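Local coordinates for protein Lv-ranaspumin (Lv-RSN-1) (Leptodactylus vastus, PDB 4K82) that probably acts as a surfactant protein of the frog's foam nest, helping to lower surface tension and stabilise the foam, at residues A17-A22 against K101-D106; G27-E32 against E63-A68; E53-L58 against G90-G95; K136-L141 against C207-N212; I161-L166 against D176-N181. One frame throughout, in Å; residues are numbered along the deposited sequence.

Interaction 1: residues A17-A22 against K101-D106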
# COMPACT_ATOMS: atom_id res chain seq x y z
N ALA A 17 -16.00 -7.15 15.91
CA ALA A 17 -15.24 -7.85 16.93
C ALA A 17 -14.03 -8.53 16.31
O ALA A 17 -12.91 -8.43 16.83
CB ALA A 17 -16.12 -8.88 17.62
N CYS A 18 -14.26 -9.22 15.20
CA CYS A 18 -13.21 -9.98 14.54
C CYS A 18 -12.13 -9.03 14.03
O CYS A 18 -10.93 -9.30 14.15
CB CYS A 18 -13.80 -10.79 13.38
SG CYS A 18 -12.60 -11.71 12.39
N LEU A 19 -12.57 -7.91 13.45
CA LEU A 19 -11.66 -6.91 12.92
C LEU A 19 -10.80 -6.32 14.04
O LEU A 19 -9.59 -6.18 13.90
CB LEU A 19 -12.44 -5.79 12.24
CG LEU A 19 -11.60 -4.64 11.70
CD1 LEU A 19 -10.61 -5.17 10.66
CD2 LEU A 19 -12.50 -3.57 11.11
N THR A 20 -11.46 -5.99 15.16
CA THR A 20 -10.78 -5.44 16.33
C THR A 20 -9.62 -6.32 16.80
O THR A 20 -8.51 -5.84 17.03
CB THR A 20 -11.79 -5.27 17.50
OG1 THR A 20 -12.82 -4.35 17.11
CG2 THR A 20 -11.09 -4.74 18.74
N LYS A 21 -9.88 -7.61 16.94
CA LYS A 21 -8.85 -8.53 17.38
C LYS A 21 -7.77 -8.68 16.31
O LYS A 21 -6.57 -8.72 16.61
CB LYS A 21 -9.46 -9.90 17.72
CG LYS A 21 -8.51 -10.80 18.51
CD LYS A 21 -9.01 -12.23 18.57
CE LYS A 21 -9.11 -12.85 17.18
NZ LYS A 21 -7.92 -12.54 16.31
N ALA A 22 -8.21 -8.76 15.05
CA ALA A 22 -7.30 -8.96 13.93
C ALA A 22 -6.25 -7.85 13.84
O ALA A 22 -5.11 -8.09 13.46
CB ALA A 22 -8.08 -9.08 12.64
N LYS A 101 -11.05 4.37 12.75
CA LYS A 101 -10.77 5.48 13.65
C LYS A 101 -11.44 5.27 15.01
O LYS A 101 -10.86 5.58 16.05
CB LYS A 101 -11.20 6.80 13.01
CG LYS A 101 -10.42 7.12 11.74
CD LYS A 101 -11.16 8.14 10.88
CE LYS A 101 -11.15 9.53 11.49
NZ LYS A 101 -9.97 10.34 11.08
N GLU A 102 -12.65 4.71 15.01
CA GLU A 102 -13.33 4.36 16.25
C GLU A 102 -12.57 3.30 17.04
O GLU A 102 -12.63 3.28 18.27
CB GLU A 102 -14.76 3.87 15.97
CG GLU A 102 -15.74 4.98 15.58
CD GLU A 102 -17.15 4.47 15.37
OE1 GLU A 102 -17.35 3.24 15.37
OE2 GLU A 102 -18.07 5.31 15.21
N LEU A 103 -11.85 2.43 16.34
CA LEU A 103 -11.05 1.39 16.99
C LEU A 103 -9.68 1.89 17.42
O LEU A 103 -8.85 1.11 17.90
CB LEU A 103 -10.89 0.19 16.07
CG LEU A 103 -12.18 -0.51 15.65
CD1 LEU A 103 -11.84 -1.74 14.82
CD2 LEU A 103 -13.02 -0.86 16.86
N LYS A 104 -9.44 3.18 17.21
CA LYS A 104 -8.22 3.85 17.68
C LYS A 104 -6.92 3.34 17.03
O LYS A 104 -5.89 3.26 17.70
CB LYS A 104 -8.11 3.77 19.21
CG LYS A 104 -9.33 4.32 19.94
CD LYS A 104 -9.36 3.85 21.39
CE LYS A 104 -10.64 4.27 22.09
NZ LYS A 104 -10.73 3.71 23.47
N ILE A 105 -6.97 3.02 15.75
CA ILE A 105 -5.77 2.57 15.03
C ILE A 105 -4.68 3.64 15.04
O ILE A 105 -4.95 4.82 15.29
CB ILE A 105 -6.09 2.19 13.56
CG1 ILE A 105 -6.93 3.28 12.89
CG2 ILE A 105 -6.81 0.85 13.49
CD1 ILE A 105 -6.14 4.19 11.97
N ASP A 106 -3.45 3.22 14.77
CA ASP A 106 -2.33 4.14 14.66
C ASP A 106 -2.50 4.97 13.40
O ASP A 106 -2.18 4.51 12.30
CB ASP A 106 -1.02 3.34 14.58
CG ASP A 106 0.22 4.22 14.70
OD1 ASP A 106 0.15 5.41 14.35
OD2 ASP A 106 1.26 3.70 15.14

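Interaction 2: residues G27-E32 against E63-A68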
# COMPACT_ATOMS: atom_id res chain seq x y z
N GLY A 27 0.60 -8.95 12.02
CA GLY A 27 0.29 -9.05 10.61
C GLY A 27 0.26 -7.69 9.93
O GLY A 27 0.64 -6.67 10.50
N ASP A 28 -0.21 -7.69 8.69
CA ASP A 28 -0.12 -6.49 7.86
C ASP A 28 -1.46 -5.82 7.65
O ASP A 28 -1.56 -4.95 6.80
CB ASP A 28 0.47 -6.86 6.50
CG ASP A 28 1.88 -7.36 6.60
OD1 ASP A 28 2.55 -6.95 7.57
OD2 ASP A 28 2.31 -8.15 5.74
N LEU A 29 -2.47 -6.24 8.40
CA LEU A 29 -3.84 -5.84 8.10
C LEU A 29 -4.04 -4.34 8.02
O LEU A 29 -4.64 -3.86 7.07
CB LEU A 29 -4.82 -6.45 9.11
CG LEU A 29 -6.29 -6.18 8.82
CD1 LEU A 29 -6.67 -6.71 7.43
CD2 LEU A 29 -7.17 -6.82 9.88
N LEU A 30 -3.56 -3.59 9.01
CA LEU A 30 -3.78 -2.14 9.02
C LEU A 30 -3.19 -1.49 7.76
O LEU A 30 -3.83 -0.68 7.10
CB LEU A 30 -3.20 -1.48 10.27
CG LEU A 30 -3.39 0.04 10.28
CD1 LEU A 30 -4.87 0.41 10.24
CD2 LEU A 30 -2.70 0.70 11.48
N VAL A 31 -1.95 -1.86 7.44
CA VAL A 31 -1.29 -1.34 6.25
C VAL A 31 -2.07 -1.69 4.98
O VAL A 31 -2.30 -0.83 4.13
CB VAL A 31 0.16 -1.88 6.15
CG1 VAL A 31 0.74 -1.63 4.76
CG2 VAL A 31 1.03 -1.23 7.24
N GLU A 32 -2.53 -2.94 4.88
CA GLU A 32 -3.24 -3.38 3.69
C GLU A 32 -4.58 -2.66 3.54
O GLU A 32 -4.99 -2.32 2.42
CB GLU A 32 -3.45 -4.89 3.72
CG GLU A 32 -2.15 -5.68 3.62
CD GLU A 32 -2.36 -7.18 3.68
OE1 GLU A 32 -3.01 -7.64 4.64
OE2 GLU A 32 -1.88 -7.88 2.77
N GLU A 63 -10.36 -11.94 4.74
CA GLU A 63 -10.38 -13.39 4.90
C GLU A 63 -9.04 -13.91 5.43
O GLU A 63 -9.01 -14.77 6.32
CB GLU A 63 -10.73 -14.08 3.59
CG GLU A 63 -12.17 -13.86 3.16
CD GLU A 63 -12.67 -14.94 2.22
OE1 GLU A 63 -12.05 -16.03 2.18
OE2 GLU A 63 -13.68 -14.70 1.52
N ARG A 64 -7.95 -13.37 4.90
CA ARG A 64 -6.61 -13.78 5.31
C ARG A 64 -6.37 -13.48 6.79
O ARG A 64 -5.52 -14.10 7.43
CB ARG A 64 -5.55 -13.09 4.45
CG ARG A 64 -5.52 -13.58 3.01
CD ARG A 64 -4.65 -12.69 2.14
NE ARG A 64 -3.32 -12.50 2.72
CZ ARG A 64 -2.79 -11.31 3.00
NH1 ARG A 64 -1.58 -11.23 3.53
NH2 ARG A 64 -3.47 -10.20 2.73
N ALA A 65 -7.12 -12.52 7.33
CA ALA A 65 -7.01 -12.15 8.73
C ALA A 65 -8.01 -12.90 9.59
O ALA A 65 -8.03 -12.74 10.82
CB ALA A 65 -7.18 -10.64 8.90
N GLY A 66 -8.84 -13.72 8.95
CA GLY A 66 -9.82 -14.53 9.64
C GLY A 66 -11.18 -13.87 9.79
O GLY A 66 -12.03 -14.34 10.54
N CYS A 67 -11.39 -12.77 9.07
CA CYS A 67 -12.66 -12.05 9.15
C CYS A 67 -13.43 -12.13 7.84
O CYS A 67 -12.90 -12.53 6.82
CB CYS A 67 -12.41 -10.60 9.56
SG CYS A 67 -11.53 -10.47 11.14
N ALA A 68 -14.71 -11.76 7.89
CA ALA A 68 -15.55 -11.81 6.70
C ALA A 68 -16.11 -10.42 6.44
O ALA A 68 -16.70 -9.82 7.34
CB ALA A 68 -16.69 -12.79 6.89
O HOH W 1 0.71 -9.01 3.76

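Interaction 3: residues E53-L58 against G90-G95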
# COMPACT_ATOMS: atom_id res chain seq x y z
N GLU A 53 -12.37 -4.95 -8.50
CA GLU A 53 -11.15 -5.58 -8.02
C GLU A 53 -10.73 -5.08 -6.65
O GLU A 53 -10.16 -5.83 -5.86
CB GLU A 53 -10.02 -5.40 -9.04
CG GLU A 53 -10.25 -6.22 -10.29
CD GLU A 53 -9.03 -6.30 -11.18
OE1 GLU A 53 -7.91 -6.40 -10.64
OE2 GLU A 53 -9.19 -6.26 -12.41
N LEU A 54 -10.99 -3.80 -6.37
CA LEU A 54 -10.72 -3.27 -5.04
C LEU A 54 -11.57 -3.96 -3.98
O LEU A 54 -11.08 -4.29 -2.91
CB LEU A 54 -10.92 -1.75 -4.98
CG LEU A 54 -9.79 -0.85 -5.49
CD1 LEU A 54 -10.27 0.58 -5.64
CD2 LEU A 54 -8.57 -0.93 -4.57
N LYS A 55 -12.84 -4.19 -4.29
CA LYS A 55 -13.69 -4.89 -3.33
C LYS A 55 -13.22 -6.33 -3.14
O LYS A 55 -13.18 -6.83 -2.02
CB LYS A 55 -15.15 -4.88 -3.77
CG LYS A 55 -16.04 -5.49 -2.69
CD LYS A 55 -17.48 -5.52 -3.07
CE LYS A 55 -18.29 -6.00 -1.88
NZ LYS A 55 -19.74 -5.92 -2.18
N GLU A 56 -12.85 -6.99 -4.23
CA GLU A 56 -12.34 -8.36 -4.13
C GLU A 56 -11.09 -8.42 -3.27
O GLU A 56 -10.94 -9.32 -2.46
CB GLU A 56 -12.06 -8.95 -5.50
CG GLU A 56 -13.32 -9.21 -6.31
CD GLU A 56 -13.11 -10.21 -7.43
OE1 GLU A 56 -12.22 -11.07 -7.29
OE2 GLU A 56 -13.82 -10.12 -8.45
N LEU A 57 -10.21 -7.44 -3.44
CA LEU A 57 -9.02 -7.35 -2.61
C LEU A 57 -9.34 -7.13 -1.13
O LEU A 57 -8.72 -7.74 -0.26
CB LEU A 57 -8.10 -6.24 -3.13
CG LEU A 57 -6.76 -6.06 -2.41
CD1 LEU A 57 -5.88 -7.30 -2.56
CD2 LEU A 57 -6.04 -4.82 -2.92
N LEU A 58 -10.31 -6.27 -0.85
CA LEU A 58 -10.75 -6.07 0.53
C LEU A 58 -11.29 -7.38 1.12
O LEU A 58 -10.95 -7.74 2.25
CB LEU A 58 -11.85 -5.00 0.56
CG LEU A 58 -12.41 -4.61 1.93
CD1 LEU A 58 -11.30 -4.20 2.90
CD2 LEU A 58 -13.42 -3.49 1.76
N GLY A 90 -18.32 2.27 -2.10
CA GLY A 90 -17.93 3.54 -1.52
C GLY A 90 -18.40 3.65 -0.09
O GLY A 90 -17.66 4.12 0.78
N ASP A 91 -19.62 3.20 0.16
CA ASP A 91 -20.16 3.22 1.51
C ASP A 91 -19.41 2.28 2.44
O ASP A 91 -19.24 2.59 3.61
CB ASP A 91 -21.65 2.88 1.53
CG ASP A 91 -22.51 4.01 1.01
OD1 ASP A 91 -21.99 5.15 0.87
OD2 ASP A 91 -23.70 3.77 0.74
N ILE A 92 -18.99 1.12 1.92
CA ILE A 92 -18.20 0.19 2.70
C ILE A 92 -16.86 0.83 3.07
O ILE A 92 -16.43 0.79 4.22
CB ILE A 92 -17.95 -1.13 1.95
CG1 ILE A 92 -19.27 -1.89 1.82
CG2 ILE A 92 -16.92 -1.96 2.69
CD1 ILE A 92 -19.19 -3.11 0.93
N ILE A 93 -16.23 1.45 2.09
CA ILE A 93 -14.93 2.07 2.32
C ILE A 93 -15.02 3.20 3.36
O ILE A 93 -14.19 3.27 4.27
CB ILE A 93 -14.31 2.57 1.00
CG1 ILE A 93 -13.97 1.40 0.08
CG2 ILE A 93 -13.07 3.46 1.27
CD1 ILE A 93 -12.74 0.58 0.49
N GLN A 94 -16.03 4.05 3.23
CA GLN A 94 -16.17 5.17 4.16
C GLN A 94 -16.53 4.66 5.55
O GLN A 94 -15.98 5.13 6.55
CB GLN A 94 -17.19 6.19 3.66
CG GLN A 94 -16.73 6.94 2.41
CD GLN A 94 -15.41 7.69 2.60
OE1 GLN A 94 -14.37 7.28 2.08
NE2 GLN A 94 -15.46 8.78 3.36
N GLY A 95 -17.43 3.68 5.61
CA GLY A 95 -17.79 3.04 6.87
C GLY A 95 -16.60 2.38 7.55
O GLY A 95 -16.40 2.51 8.76

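Interaction 4: residues K136-L141 against C207-N212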
# COMPACT_ATOMS: atom_id res chain seq x y z
N LYS A 136 4.15 -6.01 -0.60
CA LYS A 136 5.31 -6.80 -1.01
C LYS A 136 6.52 -5.92 -1.33
O LYS A 136 7.67 -6.24 -1.01
CB LYS A 136 4.98 -7.60 -2.27
CG LYS A 136 4.53 -9.03 -2.06
CD LYS A 136 4.53 -9.81 -3.38
CE LYS A 136 5.94 -9.93 -3.98
NZ LYS A 136 6.31 -8.80 -4.90
N PHE A 137 6.23 -4.81 -2.01
CA PHE A 137 7.25 -3.84 -2.39
C PHE A 137 7.87 -3.20 -1.15
O PHE A 137 9.10 -3.04 -1.05
CB PHE A 137 6.58 -2.80 -3.30
CG PHE A 137 7.47 -1.66 -3.72
CD1 PHE A 137 8.65 -1.87 -4.41
CD2 PHE A 137 7.08 -0.35 -3.47
CE1 PHE A 137 9.44 -0.81 -4.81
CE2 PHE A 137 7.86 0.72 -3.87
CZ PHE A 137 9.05 0.49 -4.54
N LEU A 138 7.02 -2.85 -0.19
CA LEU A 138 7.50 -2.24 1.03
C LEU A 138 8.36 -3.22 1.82
O LEU A 138 9.39 -2.84 2.38
CB LEU A 138 6.35 -1.71 1.89
CG LEU A 138 5.44 -0.69 1.22
CD1 LEU A 138 4.30 -0.35 2.17
CD2 LEU A 138 6.23 0.57 0.87
N LYS A 139 7.94 -4.48 1.86
CA LYS A 139 8.71 -5.53 2.52
C LYS A 139 10.11 -5.66 1.92
O LYS A 139 11.11 -5.72 2.64
CB LYS A 139 7.99 -6.88 2.43
CG LYS A 139 6.71 -6.99 3.23
CD LYS A 139 6.02 -8.31 2.89
CE LYS A 139 4.72 -8.49 3.64
NZ LYS A 139 4.95 -8.94 5.04
N ASP A 140 10.19 -5.70 0.59
CA ASP A 140 11.49 -5.80 -0.08
C ASP A 140 12.38 -4.59 0.21
O ASP A 140 13.58 -4.72 0.44
CB ASP A 140 11.29 -5.92 -1.59
CG ASP A 140 10.82 -7.29 -2.01
OD1 ASP A 140 11.27 -8.27 -1.39
OD2 ASP A 140 9.99 -7.38 -2.94
N LEU A 141 11.78 -3.40 0.20
CA LEU A 141 12.56 -2.20 0.53
C LEU A 141 13.05 -2.24 1.97
O LEU A 141 14.20 -1.89 2.24
CB LEU A 141 11.71 -0.94 0.31
CG LEU A 141 11.36 -0.59 -1.13
CD1 LEU A 141 10.50 0.68 -1.16
CD2 LEU A 141 12.61 -0.43 -2.00
N CYS A 207 11.54 5.02 2.26
CA CYS A 207 12.38 4.53 3.34
C CYS A 207 11.88 4.96 4.73
O CYS A 207 11.87 4.17 5.66
CB CYS A 207 13.86 4.87 3.11
SG CYS A 207 14.65 3.81 1.84
N PRO A 208 11.43 6.22 4.88
CA PRO A 208 10.86 6.56 6.19
C PRO A 208 9.60 5.75 6.51
O PRO A 208 9.38 5.41 7.67
CB PRO A 208 10.53 8.05 6.04
CG PRO A 208 11.52 8.54 5.05
CD PRO A 208 11.64 7.42 4.05
N ASN A 209 8.80 5.44 5.50
CA ASN A 209 7.59 4.64 5.72
C ASN A 209 7.92 3.23 6.17
O ASN A 209 7.33 2.72 7.13
CB ASN A 209 6.74 4.60 4.45
CG ASN A 209 5.41 3.87 4.63
OD1 ASN A 209 4.87 3.79 5.74
ND2 ASN A 209 4.86 3.38 3.52
N VAL A 210 8.88 2.59 5.51
CA VAL A 210 9.13 1.19 5.81
C VAL A 210 9.84 1.05 7.15
O VAL A 210 9.72 0.03 7.82
CB VAL A 210 9.87 0.46 4.67
CG1 VAL A 210 9.11 0.62 3.36
CG2 VAL A 210 11.28 0.97 4.53
N LYS A 211 10.57 2.10 7.56
CA LYS A 211 11.20 2.09 8.88
C LYS A 211 10.15 2.27 9.97
O LYS A 211 10.30 1.77 11.09
CB LYS A 211 12.30 3.16 8.96
CG LYS A 211 13.48 2.88 8.04
CD LYS A 211 14.53 3.96 8.14
CE LYS A 211 15.32 4.08 6.85
NZ LYS A 211 16.54 4.92 7.00
N ASN A 212 9.07 2.97 9.64
CA ASN A 212 7.99 3.21 10.59
C ASN A 212 7.16 1.95 10.89
O ASN A 212 6.85 1.66 12.05
CB ASN A 212 7.08 4.34 10.11
CG ASN A 212 6.11 4.81 11.17
OD1 ASN A 212 6.35 4.63 12.36
ND2 ASN A 212 5.01 5.42 10.74

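Interaction 5: residues I161-L166 against D176-N181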
# COMPACT_ATOMS: atom_id res chain seq x y z
N ILE A 161 16.43 -5.30 -9.10
CA ILE A 161 15.56 -6.47 -9.10
C ILE A 161 14.16 -6.08 -8.64
O ILE A 161 13.15 -6.48 -9.25
CB ILE A 161 16.12 -7.57 -8.18
CG1 ILE A 161 17.36 -8.20 -8.83
CG2 ILE A 161 15.06 -8.62 -7.87
CD1 ILE A 161 18.21 -9.01 -7.87
N ILE A 162 14.09 -5.27 -7.59
CA ILE A 162 12.81 -4.89 -7.02
C ILE A 162 12.00 -4.03 -7.99
O ILE A 162 10.80 -4.26 -8.20
CB ILE A 162 13.00 -4.14 -5.68
CG1 ILE A 162 13.49 -5.10 -4.60
CG2 ILE A 162 11.68 -3.48 -5.24
CD1 ILE A 162 14.11 -4.41 -3.39
N LEU A 163 12.64 -3.03 -8.58
CA LEU A 163 11.93 -2.12 -9.47
C LEU A 163 11.49 -2.78 -10.75
O LEU A 163 10.51 -2.36 -11.37
CB LEU A 163 12.77 -0.89 -9.79
CG LEU A 163 13.13 -0.04 -8.58
CD1 LEU A 163 14.04 1.09 -8.99
CD2 LEU A 163 11.89 0.49 -7.87
N GLU A 164 12.22 -3.82 -11.16
CA GLU A 164 11.88 -4.53 -12.38
C GLU A 164 10.50 -5.20 -12.28
O GLU A 164 9.82 -5.37 -13.29
CB GLU A 164 12.95 -5.55 -12.74
CG GLU A 164 12.98 -5.84 -14.22
CD GLU A 164 14.10 -6.75 -14.62
OE1 GLU A 164 14.44 -7.64 -13.82
OE2 GLU A 164 14.64 -6.56 -15.73
N ARG A 165 10.10 -5.55 -11.06
CA ARG A 165 8.79 -6.16 -10.84
C ARG A 165 7.69 -5.12 -10.65
O ARG A 165 6.51 -5.42 -10.77
CB ARG A 165 8.84 -7.10 -9.63
CG ARG A 165 9.98 -8.09 -9.66
CD ARG A 165 9.97 -8.94 -8.40
NE ARG A 165 9.75 -8.10 -7.22
CZ ARG A 165 10.59 -7.99 -6.20
NH1 ARG A 165 11.72 -8.69 -6.18
NH2 ARG A 165 10.29 -7.19 -5.18
N LEU A 166 8.09 -3.88 -10.37
CA LEU A 166 7.12 -2.80 -10.24
C LEU A 166 7.52 -1.59 -11.09
O LEU A 166 7.81 -0.52 -10.55
CB LEU A 166 6.97 -2.40 -8.77
CG LEU A 166 5.79 -1.51 -8.40
CD1 LEU A 166 4.49 -2.29 -8.36
CD2 LEU A 166 6.03 -0.82 -7.07
N ASP A 176 16.74 0.62 -17.70
CA ASP A 176 18.12 0.68 -18.15
C ASP A 176 18.68 2.10 -18.03
O ASP A 176 19.75 2.30 -17.45
CB ASP A 176 18.23 0.14 -19.59
CG ASP A 176 17.33 0.87 -20.57
OD1 ASP A 176 16.40 1.60 -20.13
OD2 ASP A 176 17.54 0.72 -21.80
N ASP A 177 17.96 3.09 -18.54
CA ASP A 177 18.44 4.46 -18.44
C ASP A 177 18.45 4.98 -17.01
O ASP A 177 19.31 5.79 -16.64
CB ASP A 177 17.62 5.39 -19.33
CG ASP A 177 18.02 5.31 -20.79
OD1 ASP A 177 18.99 4.60 -21.11
OD2 ASP A 177 17.37 5.96 -21.62
N LEU A 178 17.48 4.54 -16.21
CA LEU A 178 17.42 4.94 -14.81
C LEU A 178 18.72 4.53 -14.11
O LEU A 178 19.36 5.34 -13.43
CB LEU A 178 16.21 4.31 -14.11
CG LEU A 178 16.00 4.72 -12.66
CD1 LEU A 178 15.21 6.01 -12.57
CD2 LEU A 178 15.32 3.61 -11.87
N PHE A 179 19.14 3.30 -14.33
CA PHE A 179 20.33 2.83 -13.62
C PHE A 179 21.65 3.28 -14.22
O PHE A 179 22.70 3.13 -13.58
CB PHE A 179 20.27 1.33 -13.37
CG PHE A 179 19.43 0.96 -12.19
CD1 PHE A 179 18.06 0.80 -12.32
CD2 PHE A 179 20.00 0.83 -10.93
CE1 PHE A 179 17.28 0.48 -11.22
CE2 PHE A 179 19.23 0.50 -9.83
CZ PHE A 179 17.87 0.34 -9.97
N LYS A 180 21.63 3.85 -15.42
CA LYS A 180 22.81 4.55 -15.91
C LYS A 180 23.10 5.75 -15.02
O LYS A 180 24.22 6.25 -14.98
CB LYS A 180 22.62 5.00 -17.36
CG LYS A 180 22.78 3.87 -18.36
CD LYS A 180 22.32 4.26 -19.75
CE LYS A 180 22.12 3.00 -20.60
NZ LYS A 180 21.19 3.22 -21.74
N ASN A 181 22.08 6.19 -14.30
CA ASN A 181 22.14 7.39 -13.48
C ASN A 181 22.10 7.13 -11.97
O ASN A 181 21.85 8.04 -11.18
CB ASN A 181 20.99 8.31 -13.87
CG ASN A 181 21.19 8.91 -15.24
OD1 ASN A 181 21.86 9.93 -15.38
ND2 ASN A 181 20.61 8.27 -16.25

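Interaction 1: residues A17-A22 against K101-D106
Thr-20 OG1 sits between two different kinds of neighbour: it makes a hydrogen bond to the backbone oxygen of Thr-16, one turn earlier in its own helix, while both methyls of Leu-103 press on it from across the contact. Leu-103 CD2 lies 3.5 Å from Thr-20 OG1 and Leu-103 CD1 lies 3.6 Å from it, so the isopropyl fork straddles the hydroxyl oxygen. These are van der Waals contacts; the polar need of the oxygen is met within its helix. The first torsion of Thr-20 (-61°) keeps OG1 beside the backbone N, on the side from which that bond back to Thr-16 can be made. Leu-19, the preceding residue, adds an apolar touch, its CD2 standing 4.2 Å from Leu-103 CD1, with the two leucines slanting past each other. Leu-103 is the first residue beyond helix 89-102, within the Schellman motif that closes it: Lys-104 turns to positive phi (64°), and its N bonds back to Lys-101 O at 3.0 Å. The chain then leaves toward Asp-106, whose OD1 caps Val-109 N at the start of the next helix. Trimming Leu-103 to an alanine would probably open a gap over Thr-20 and Leu-19, since both branches that reach helix 14-24 would be missing. Leu-19 also packs on Leu-96 and Leu-99 of helix 89-102 and on Leu-29 of helix 29-42, while Cys-18 is held by a disulfide to Cys-67.

Interaction 2: residues G27-E32 against E63-A68
The carboxylate of Glu-32 and the guanidinium of Arg-64, in the one of its two conformers described, meet with their planes 82° apart, nearly perpendicular, and with a single nitrogen, NH2, facing both oxygens. Arg-64 NH2 donates to Glu-32 OE2 at 2.8 Å, on the syn side of the carboxylate and close to the guanidinium plane, and adds a weak bond to Glu-32 OE1 at 3.2 Å. A bend at chi3 (52°) brings the otherwise long Arg-64 chain round to this position, and the two side chains cross at about a right angle. A water joins the group, donating to Glu-32 OE2 and to Asp-28 OD2 and accepting from Arg-64 NH1. An alanine in place of Glu-32 would probably deprive this Arg-64 conformer of its charge mate and the water of one of its partners. Beside this polar cluster, Leu-29 CD2 rests on Ala-65 CB at 3.9 Å. Gly-66 follows with positive phi in a Schellman motif that ends helix 48-64, a backbone shape in which a side chain would be crowded. Around the contact, Leu-29 reaches Leu-19, Ala-22 and Leu-23 of helix 14-24, and on the other helical neighbour, helix 133-144, Asp-28 forms a salt bridge with Lys-139.

Interaction 3: residues E53-L58 against G90-G95
The segments of helices 48-64 and 89-102 run at 45° to each other, with axes 11.5 Å apart at closest approach and the nearest CA atoms those of Lys-55 and Ile-93, 9.0 Å apart. This is plain helix-to-helix packing in a mainly alpha-helical fold, and the spacing is wide enough that the two helices touch through the ends of long side chains. Leu-58 does most of the work on one side. Its CG stands anti to the backbone N (chi1 -178°), which sends CD2 forward to the other helix, where it meets CG2 of Ile-92 at 3.9 Å and, more loosely, CD1 of Ile-93 at 4.3 Å. Both isoleucines are thus touched by a single methyl of the leucine. Leu-58 and Ile-92 slant past one another, whereas Lys-55 crosses Ile-92 at about a right angle. A third helix joins the contact: Leu-69 of helix 69-76 packs against Lys-55, Leu-58 and Ile-92 alike. Leu-58 and Ile-93 both lean on helix 29-42, through Leu-33 and through Ile-37 and Tyr-40 respectively, so that helix packs against both members of the contact. Lys-55 takes part by its hydrocarbon stem rather than by its charge: the chain is fully extended, and its CE lies 4.1 Å from Ile-92 CD1.

Interaction 4: residues K136-L141 against C207-N212
Leu-138 holds CG beside its backbone N (chi1 -58°) and Val-210 does the same with CG1 (chi1 -55°), which turns branches of both residues into the space between their helices. Val-210 CG1 is met by Leu-138 CD2 at 3.8 Å, by Leu-138 O at 3.6 Å and, more loosely, by Leu-141 CB at 4.3 Å. Asn-209 lays its amide nitrogen ND2 over the leucine fork, 4.0 Å from Leu-138 CD1. The two helices cross almost squarely, at -89°, with their axes 9.5 Å apart, and helix 196-212 is kinked at Pro-208, whose N makes no bond to the preceding turn. Leu-206 continues the packing against Leu-138 and Leu-141, and Cys-207 is tied to Cys-146 by a disulfide. Asn-209 also touches Ala-112 and Val-116 of helix 107-121. The chemistry is therefore almost wholly apolar, and its odd member is Asn-209 ND2, which is buried here with no hydrogen-bond partner anywhere in the model, a probable energetic cost within an otherwise apolar interface.

Interaction 5: residues I161-L166 against D176-N181
Apolar packing alone joins the two segments, and it runs through one methyl: Leu-163 CD1 touches Leu-178 CD2 at 4.0 Å and, on the neighbouring residue, Phe-179 CE1 at 4.0 Å. Phe-179 CZ lies at the same range, so the methyl meets a bond of the ring at an oblique approach. Leu-163 keeps CG beside its backbone N (chi1 -62°), and this sends CD1 out to the short helix 175-180. No polar bond crosses between the segments; within 176-181, Lys-180 NZ makes a salt bridge of 2.7 Å with Asp-177 OD1, approaching nearly along the C-O bond. Asn-181 ND2 donates to Asp-177 O at 2.8 Å, with that oxygen almost in the plane of the amide. Arg-165 instead pairs with Asp-140 of helix 133-144. Beyond the pair, Leu-163 rests on Phe-137 of that helix and on Leu-175, and Phe-179 packs against Ile-156, Leu-159 and Lys-160, so the short helix packs against helix 152-165 just before the two-stranded hairpin 182-191. With no hydrogen bond or ion pair across it, the contact probably depends on shape and on burial of the leucines, while the charged and amide groups of 176-181 brace their own turn.

Overall arrangement
From the N terminus, interaction 1 closes the longest early loop, bringing helix 14-24 to the end of helix 89-102. Interactions 2 and 3 lie within that loop and cross each other, since the middle of helix 48-64 (53-58) meets helix 89-102 before its end (63-68) meets helix 29-42; the Cys-18 to Cys-67 disulfide welds interactions 1 and 2. The second half starts afresh: interaction 4 joins helix 133-144 to helix 196-212, and interaction 5 falls within its span, tying helix 152-165 to helix 175-180. Ile-162 packs on Phe-137 between these last two. Links between the halves include the Asp-28 to Lys-139 salt bridge; interactions 1 and 5 have centres about 38 Å apart.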